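CheC, inhibitor of MCP methylation / FliN fusion protein (Thermotoga maritima, PDB 4HYN) is a flagellar rotor protein, FliY, whose CheC-like domain belongs to the CheC phosphatase family and probably dephosphorylates the chemotaxis response regulator CheY. Local coordinates at residues Ala83-Ala86 and Asp87-Gly91; Ser107-Gly110 and Glu111-Gln115; Leu101-Ile104 and Lys105-Ala108. One frame throughout, in Å; residues are numbered along the deposited sequence.

Contact 1 of 3, residues Ala83-Ala86 and Asp87-Gly91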
ATOM      1  N   ALA A  83      -0.702 -12.910  -8.682  1.00 18.90           N
ATOM      2  CA  ALA A  83      -0.286 -13.881  -9.695  1.00 18.20           C
ATOM      3  C   ALA A  83       0.316 -13.203 -10.931  1.00 18.49           C
ATOM      4  O   ALA A  83       1.258 -13.723 -11.535  1.00 17.46           O
ATOM      5  CB  ALA A  83      -1.468 -14.779 -10.084  1.00 17.12           C
ATOM      6  N   VAL A  84      -0.236 -12.051 -11.304  1.00 17.84           N
ATOM      7  CA  VAL A  84       0.255 -11.289 -12.447  1.00 18.24           C
ATOM      8  C   VAL A  84       1.653 -10.760 -12.161  1.00 19.34           C
ATOM      9  O   VAL A  84       2.539 -10.848 -13.008  1.00 21.93           O
ATOM     10  CB  VAL A  84      -0.668 -10.089 -12.765  1.00 19.30           C
ATOM     11  CG1 VAL A  84       0.030  -9.107 -13.703  1.00 16.58           C
ATOM     12  CG2 VAL A  84      -1.962 -10.581 -13.380  1.00 16.98           C
ATOM     13  N   ILE A  85       1.849 -10.235 -10.956  1.00 19.05           N
ATOM     14  CA  ILE A  85       3.141  -9.691 -10.566  1.00 21.30           C
ATOM     15  C   ILE A  85       4.197 -10.783 -10.412  1.00 23.24           C
ATOM     16  O   ILE A  85       5.330 -10.621 -10.863  1.00 22.90           O
ATOM     17  CB  ILE A  85       3.013  -8.831  -9.285  1.00 21.10           C
ATOM     18  CG1 ILE A  85       2.331  -7.501  -9.638  1.00 20.10           C
ATOM     19  CG2 ILE A  85       4.378  -8.592  -8.645  1.00 20.54           C
ATOM     20  CD1 ILE A  85       1.925  -6.677  -8.446  1.00 20.90           C
ATOM     21  N   ALA A  86       3.810 -11.910  -9.820  1.00 24.38           N
ATOM     22  CA  ALA A  86       4.728 -13.024  -9.627  1.00 26.22           C
ATOM     23  C   ALA A  86       5.235 -13.517 -10.982  1.00 27.80           C
ATOM     24  O   ALA A  86       6.443 -13.648 -11.191  1.00 25.81           O
ATOM     25  CB  ALA A  86       4.040 -14.154  -8.869  1.00 25.39           C
ATOM     26  N   ASP A  87       4.301 -13.749 -11.903  1.00 29.39           N
ATOM     27  CA  ASP A  87       4.624 -14.215 -13.246  1.00 30.57           C
ATOM     28  C   ASP A  87       5.586 -13.245 -13.929  1.00 31.55           C
ATOM     29  O   ASP A  87       6.526 -13.666 -14.606  1.00 32.37           O
ATOM     30  CB  ASP A  87       3.341 -14.377 -14.074  1.00 31.49           C
ATOM     31  CG  ASP A  87       3.578 -15.098 -15.399  1.00 32.88           C
ATOM     32  OD1 ASP A  87       3.200 -14.544 -16.451  1.00 32.37           O
ATOM     33  OD2 ASP A  87       4.127 -16.226 -15.389  1.00 34.45           O
ATOM     34  N   LEU A  88       5.350 -11.947 -13.735  1.00 32.13           N
ATOM     35  CA  LEU A  88       6.198 -10.903 -14.307  1.00 32.15           C
ATOM     36  C   LEU A  88       7.616 -10.983 -13.730  1.00 33.41           C
ATOM     37  O   LEU A  88       8.595 -10.965 -14.476  1.00 33.47           O
ATOM     38  CB  LEU A  88       5.598  -9.525 -14.024  1.00 30.12           C
ATOM     39  CG  LEU A  88       4.952  -8.723 -15.157  1.00 29.16           C
ATOM     40  CD1 LEU A  88       4.929  -9.520 -16.427  1.00 29.42           C
ATOM     41  CD2 LEU A  88       3.557  -8.280 -14.759  1.00 26.87           C
HETATM   42  N   MSE A  89       7.718 -11.087 -12.406  1.00 34.30           N
HETATM   43  CA  MSE A  89       9.012 -11.187 -11.733  1.00 35.87           C
HETATM   44  C   MSE A  89       9.775 -12.437 -12.174  1.00 35.88           C
HETATM   45  O   MSE A  89      11.003 -12.444 -12.202  1.00 35.33           O
HETATM   46  CB  MSE A  89       8.832 -11.238 -10.211  1.00 39.19           C
HETATM   47  CG  MSE A  89       8.415  -9.924  -9.533  1.00 43.73           C
HETATM   48 SE   MSE A  89       9.755  -8.476  -9.636  1.00 51.98          SE
HETATM   49  CE  MSE A  89       8.654  -7.149 -10.508  1.00 49.54           C
HETATM   50  N   MSE A  90       9.042 -13.498 -12.502  1.00 35.54           N
HETATM   51  CA  MSE A  90       9.655 -14.752 -12.919  1.00 35.25           C
HETATM   52  C   MSE A  90      10.007 -14.841 -14.401  1.00 34.28           C
HETATM   53  O   MSE A  90      10.521 -15.862 -14.853  1.00 33.52           O
HETATM   54  CB  MSE A  90       8.789 -15.932 -12.484  1.00 35.52           C
HETATM   55  CG  MSE A  90       8.914 -16.235 -11.003  1.00 39.90           C
HETATM   56 SE   MSE A  90       7.340 -17.045 -10.236  1.00 45.57          SE
HETATM   57  CE  MSE A  90       7.566 -18.846 -10.913  1.00 45.08           C
ATOM     58  N   GLY A  91       9.753 -13.763 -15.142  1.00 33.55           N
ATOM     59  CA  GLY A  91      10.077 -13.735 -16.558  1.00 33.37           C
ATOM     60  C   GLY A  91       8.917 -13.713 -17.538  1.00 34.57           C
ATOM     61  O   GLY A  91       9.095 -13.319 -18.691  1.00 33.93           O
TER
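V84 turns CG1 anti to its own backbone N (chi1 165°), and this sends the methyl forward along the helix to L88, whose CD2 it meets at 3.8 Å. The two side chains run side by side and point the same way, the usual i to i+4 relation on one helical face. One residue on, M89 CG, set beside its backbone N (chi1 -72°), lies 4.3 Å from I85 CG2; the bends beyond it turn the selenium and CE.

Beneath these touches lie the main-chain bonds of the final turns. D87 N donates to A83 O, L88 N to V84 O and M89 N to I85 O, the last at 2.9 Å and with a nearly straight N-H. M90 N closes the series on A86 O, while the selenium of M90 rests 3.6 Å from the same oxygen. At G91 the chain leaves the helix with a positive phi of 112°, and its N reaches L88 O at 3.1 Å. This is a Schellman motif, a C-terminal cap at a backbone conformation that suits glycine.

D87 directs its carboxylate away from this turn, and OD1 accepts from G94 N in the following loop. The chemistry thus divides by face: I85, A86 and L88 are buried, and the partly exposed M89 lies against helix 103-128 and helix 6-30, whereas at the capped end M90 N and G91 N bind back into the last turn and D87 OD1 is held by the loop beyond it.

Contact 2 of 3, residues Ser107-Gly110 and Glu111-Gln115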
ATOM      1  N   SER A 107       7.287 -15.626  -2.892  1.00 30.36           N
ATOM      2  CA  SER A 107       8.658 -15.199  -2.677  1.00 31.13           C
ATOM      3  C   SER A 107       9.036 -14.125  -3.701  1.00 31.40           C
ATOM      4  O   SER A 107       9.786 -13.196  -3.386  1.00 32.48           O
ATOM      5  CB  SER A 107       9.609 -16.391  -2.782  1.00 31.45           C
ATOM      6  OG  SER A 107      10.940 -16.006  -2.483  1.00 33.78           O
ATOM      7  N   ALA A 108       8.497 -14.246  -4.913  1.00 29.99           N
ATOM      8  CA  ALA A 108       8.773 -13.287  -5.979  1.00 29.80           C
ATOM      9  C   ALA A 108       8.024 -11.970  -5.774  1.00 29.85           C
ATOM     10  O   ALA A 108       8.518 -10.912  -6.155  1.00 30.61           O
ATOM     11  CB  ALA A 108       8.429 -13.879  -7.330  1.00 29.87           C
ATOM     12  N   VAL A 109       6.824 -12.038  -5.207  1.00 29.03           N
ATOM     13  CA  VAL A 109       6.054 -10.827  -4.956  1.00 29.93           C
ATOM     14  C   VAL A 109       6.651 -10.106  -3.751  1.00 29.90           C
ATOM     15  O   VAL A 109       6.624  -8.881  -3.675  1.00 29.95           O
ATOM     16  CB  VAL A 109       4.559 -11.128  -4.720  1.00 30.88           C
ATOM     17  CG1 VAL A 109       3.790  -9.843  -4.423  1.00 32.64           C
ATOM     18  CG2 VAL A 109       3.973 -11.784  -5.946  1.00 31.89           C
ATOM     19  N   GLY A 110       7.232 -10.877  -2.835  1.00 30.48           N
ATOM     20  CA  GLY A 110       7.854 -10.299  -1.655  1.00 30.19           C
ATOM     21  C   GLY A 110       9.074  -9.472  -2.027  1.00 29.81           C
ATOM     22  O   GLY A 110       9.375  -8.477  -1.372  1.00 28.91           O
ATOM     23  N   GLU A 111       9.788  -9.898  -3.066  1.00 29.43           N
ATOM     24  CA  GLU A 111      10.962  -9.173  -3.537  1.00 30.81           C
ATOM     25  C   GLU A 111      10.494  -7.891  -4.213  1.00 30.20           C
ATOM     26  O   GLU A 111      11.073  -6.829  -4.012  1.00 29.87           O
ATOM     27  CB  GLU A 111      11.780 -10.026  -4.517  1.00 32.00           C
ATOM     28  CG  GLU A 111      12.868  -9.270  -5.305  1.00 37.19           C
ATOM     29  CD  GLU A 111      14.066  -8.801  -4.465  1.00 40.17           C
ATOM     30  OE1 GLU A 111      15.208  -8.893  -4.971  1.00 41.90           O
ATOM     31  OE2 GLU A 111      13.878  -8.321  -3.322  1.00 39.77           O
ATOM     32  N   ALA A 112       9.442  -7.996  -5.015  1.00 30.15           N
ATOM     33  CA  ALA A 112       8.899  -6.827  -5.692  1.00 31.29           C
ATOM     34  C   ALA A 112       8.408  -5.831  -4.636  1.00 31.22           C
ATOM     35  O   ALA A 112       8.676  -4.635  -4.738  1.00 30.74           O
ATOM     36  CB  ALA A 112       7.772  -7.233  -6.622  1.00 30.97           C
HETATM   37  N   MSE A 113       7.744  -6.338  -3.600  1.00 31.08           N
HETATM   38  CA  MSE A 113       7.247  -5.499  -2.517  1.00 32.39           C
HETATM   39  C   MSE A 113       8.411  -4.842  -1.787  1.00 32.95           C
HETATM   40  O   MSE A 113       8.336  -3.680  -1.394  1.00 32.22           O
HETATM   41  CB  MSE A 113       6.425  -6.330  -1.529  1.00 33.98           C
HETATM   42  CG  MSE A 113       5.066  -6.742  -2.048  1.00 36.82           C
HETATM   43 SE   MSE A 113       4.024  -5.225  -2.583  1.00 45.66          SE
HETATM   44  CE  MSE A 113       3.782  -5.644  -4.442  1.00 40.94           C
ATOM     45  N   ASN A 114       9.483  -5.605  -1.615  1.00 34.59           N
ATOM     46  CA  ASN A 114      10.697  -5.148  -0.949  1.00 36.30           C
ATOM     47  C   ASN A 114      11.227  -3.884  -1.631  1.00 36.30           C
ATOM     48  O   ASN A 114      11.449  -2.856  -0.990  1.00 35.97           O
ATOM     49  CB  ASN A 114      11.761  -6.246  -1.041  1.00 38.67           C
ATOM     50  CG  ASN A 114      12.444  -6.515   0.283  1.00 41.74           C
ATOM     51  OD1 ASN A 114      12.344  -7.619   0.830  1.00 42.02           O
ATOM     52  ND2 ASN A 114      13.162  -5.517   0.798  1.00 41.54           N
ATOM     53  N   GLN A 115      11.406  -3.975  -2.943  1.00 36.23           N
ATOM     54  CA  GLN A 115      11.920  -2.875  -3.747  1.00 36.93           C
ATOM     55  C   GLN A 115      10.968  -1.688  -3.813  1.00 36.27           C
ATOM     56  O   GLN A 115      11.388  -0.537  -3.707  1.00 36.05           O
ATOM     57  CB  GLN A 115      12.228  -3.374  -5.160  1.00 36.78           C
ATOM     58  CG  GLN A 115      13.640  -3.078  -5.639  1.00 38.56           C
ATOM     59  CD  GLN A 115      14.701  -3.879  -4.912  1.00 39.68           C
ATOM     60  OE1 GLN A 115      14.409  -4.888  -4.270  1.00 40.87           O
ATOM     61  NE2 GLN A 115      15.947  -3.439  -5.021  1.00 42.45           N
TER
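E111 opens the second segment by donating its N to S107 O, a weak bond at 3.3 Å. Its side chain leaves this turn: CG stands anti to the backbone N (chi1 168°), the chain bends at chi2, and the carboxylate ends on the exposed side of the helix. A112 follows, its N bound to A108 O and its CB lying 3.6 Å from V109 O.

M113 carries the side-chain part of the contact. Its N binds V109 O at 2.8 Å, and CG, set beside the backbone N, comes to 3.1 Å from that same oxygen, a close approach. CG also lies 4.1 Å from V109 CG1; bends at chi2 and chi3 fold the chain back so that CE reaches this methyl as well. V109 and M113 run side by side, pointing the same way.

N114 donates its N to G110 O at 2.9 Å, and N114 CB lies 3.3 Å from G110 O. Q115 continues the helix through its N to E111 O. The spacing S107, E111, N114 matches the S-x3-E-x2-N signature of CheC-type phosphatases, and the helix is consistent with presenting these three on one exposed face.

The opposing, apolar face looks inward. A108 and A112 pack on M89, V109 meets V82 and A86 of helix 79-89, and M113 reaches L75 and L77 of strand 71-78, so that this part of helix 103-128 packs both on helix 79-89 and on strand 71-78.

Contact 3 of 3, residues Leu101-Ile104 and Lys105-Ala108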
ATOM      1  N   LEU A 101      -1.361 -19.778  -6.055  1.00 44.39           N
ATOM      2  CA  LEU A 101      -0.125 -19.185  -5.589  1.00 44.17           C
ATOM      3  C   LEU A 101       0.581 -20.124  -4.629  1.00 43.01           C
ATOM      4  O   LEU A 101      -0.056 -20.902  -3.921  1.00 43.17           O
ATOM      5  CB  LEU A 101      -0.378 -17.804  -4.963  1.00 45.43           C
ATOM      6  CG  LEU A 101      -1.621 -17.549  -4.107  1.00 47.09           C
ATOM      7  CD1 LEU A 101      -1.508 -18.252  -2.759  1.00 48.64           C
ATOM      8  CD2 LEU A 101      -1.791 -16.050  -3.908  1.00 46.92           C
ATOM      9  N   ASP A 102       1.903 -20.088  -4.660  1.00 41.69           N
ATOM     10  CA  ASP A 102       2.711 -20.939  -3.804  1.00 42.17           C
ATOM     11  C   ASP A 102       3.825 -20.129  -3.164  1.00 41.53           C
ATOM     12  O   ASP A 102       3.941 -18.929  -3.403  1.00 41.48           O
ATOM     13  CB  ASP A 102       3.288 -22.110  -4.609  1.00 43.42           C
ATOM     14  CG  ASP A 102       3.906 -21.669  -5.931  1.00 45.72           C
ATOM     15  OD1 ASP A 102       4.909 -20.922  -5.915  1.00 44.75           O
ATOM     16  OD2 ASP A 102       3.386 -22.076  -6.992  1.00 46.40           O
ATOM     17  N   GLU A 103       4.656 -20.801  -2.377  1.00 41.40           N
ATOM     18  CA  GLU A 103       5.763 -20.153  -1.685  1.00 41.88           C
ATOM     19  C   GLU A 103       6.750 -19.486  -2.646  1.00 40.74           C
ATOM     20  O   GLU A 103       7.351 -18.463  -2.313  1.00 40.98           O
ATOM     21  CB  GLU A 103       6.484 -21.169  -0.790  1.00 44.43           C
ATOM     22  CG  GLU A 103       6.927 -20.611   0.566  1.00 48.75           C
ATOM     23  CD  GLU A 103       5.755 -20.187   1.450  1.00 51.16           C
ATOM     24  OE1 GLU A 103       5.751 -19.031   1.930  1.00 52.19           O
ATOM     25  OE2 GLU A 103       4.839 -21.011   1.668  1.00 51.83           O
ATOM     26  N   ILE A 104       6.898 -20.051  -3.842  1.00 37.95           N
ATOM     27  CA  ILE A 104       7.809 -19.503  -4.846  1.00 36.36           C
ATOM     28  C   ILE A 104       7.271 -18.203  -5.455  1.00 35.62           C
ATOM     29  O   ILE A 104       8.017 -17.241  -5.650  1.00 35.40           O
ATOM     30  CB  ILE A 104       8.105 -20.545  -5.943  1.00 36.32           C
ATOM     31  CG1 ILE A 104       8.822 -21.748  -5.313  1.00 36.19           C
ATOM     32  CG2 ILE A 104       8.950 -19.925  -7.064  1.00 34.59           C
ATOM     33  CD1 ILE A 104       8.841 -22.985  -6.169  1.00 34.78           C
ATOM     34  N   LYS A 105       5.976 -18.181  -5.748  1.00 33.76           N
ATOM     35  CA  LYS A 105       5.337 -16.998  -6.303  1.00 31.89           C
ATOM     36  C   LYS A 105       5.316 -15.923  -5.226  1.00 31.55           C
ATOM     37  O   LYS A 105       5.617 -14.760  -5.486  1.00 31.09           O
ATOM     38  CB  LYS A 105       3.900 -17.311  -6.727  1.00 31.58           C
ATOM     39  CG  LYS A 105       3.763 -18.245  -7.916  1.00 30.25           C
ATOM     40  CD  LYS A 105       2.315 -18.281  -8.376  1.00 30.62           C
ATOM     41  CE  LYS A 105       2.133 -19.102  -9.637  1.00 29.29           C
ATOM     42  NZ  LYS A 105       0.765 -18.915 -10.195  1.00 27.51           N
ATOM     43  N   LEU A 106       4.944 -16.327  -4.014  1.00 30.44           N
ATOM     44  CA  LEU A 106       4.881 -15.420  -2.874  1.00 30.34           C
ATOM     45  C   LEU A 106       6.256 -14.852  -2.567  1.00 30.49           C
ATOM     46  O   LEU A 106       6.380 -13.736  -2.051  1.00 30.22           O
ATOM     47  CB  LEU A 106       4.330 -16.148  -1.651  1.00 28.96           C
ATOM     48  CG  LEU A 106       2.856 -15.918  -1.310  1.00 29.23           C
ATOM     49  CD1 LEU A 106       1.986 -16.018  -2.543  1.00 28.73           C
ATOM     50  CD2 LEU A 106       2.431 -16.932  -0.261  1.00 31.05           C
ATOM     51  N   SER A 107       7.287 -15.626  -2.892  1.00 30.36           N
ATOM     52  CA  SER A 107       8.658 -15.199  -2.677  1.00 31.13           C
ATOM     53  C   SER A 107       9.036 -14.125  -3.701  1.00 31.40           C
ATOM     54  O   SER A 107       9.786 -13.196  -3.386  1.00 32.48           O
ATOM     55  CB  SER A 107       9.609 -16.391  -2.782  1.00 31.45           C
ATOM     56  OG  SER A 107      10.940 -16.006  -2.483  1.00 33.78           O
ATOM     57  N   ALA A 108       8.497 -14.246  -4.913  1.00 29.99           N
ATOM     58  CA  ALA A 108       8.773 -13.287  -5.979  1.00 29.80           C
ATOM     59  C   ALA A 108       8.024 -11.970  -5.774  1.00 29.85           C
ATOM     60  O   ALA A 108       8.518 -10.912  -6.155  1.00 30.61           O
ATOM     61  CB  ALA A 108       8.429 -13.879  -7.330  1.00 29.87           C
TER
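D102 and K105 meet at the tight end of this contact, where D102 caps the start of helix 103-128. Its OD1 takes K105 N at 2.9 Å, on the anti side of the carboxylate and 32° out of its plane, and adds a weak bond from I104 N. With CG held between the backbone N and the carbonyl carbon (chi1 47°), the carboxylate is turned back over these first amides. D102 O accepts L106 N at 2.9 Å, so one residue serves the first turn through both side chain and main chain.

K105 runs out extended and crosses D102 at about a right angle, its CG 3.5 Å from OD1. Its CD passes L101 CA, and NZ is hydrogen-bonded to E100 O. L101 CB touches L106 CD1 at 3.8 Å, a hydrophobic staple between the residue before the N-cap and the helix's fourth residue.

The other side is looser: E103, I104 and S107 are exposed, and S107 N makes weak bonds to E103 O and I104 O. D102 is exposed too; its tightness lies in its bonds. A108 N is held by I104 O at 3.1 Å.

Towards the fold, L101 touches K79 and K105 touches A86, which sets this N-terminal turn against helix 79-89.

How the contacts relate
All three are local contacts within or at the ends of two helices. Contact 1 finishes helix 79-89, whereas contacts 2 and 3 share helix 103-128 and overlap at S107 and A108. Contacts 1 and 2 are partly buried and meet each other directly, among other places where I85 CG2 packs 4.2 Å from A112 CB. Contact 3 is a surface contact, touching contact 1 through A86 CB and K105 O. The chemistry follows position: a glycine-led Schellman end in contact 1, an aspartate N-cap in contact 3, and, further along helix 103-128, a regular stretch in contact 2 with one apolar and one polar face.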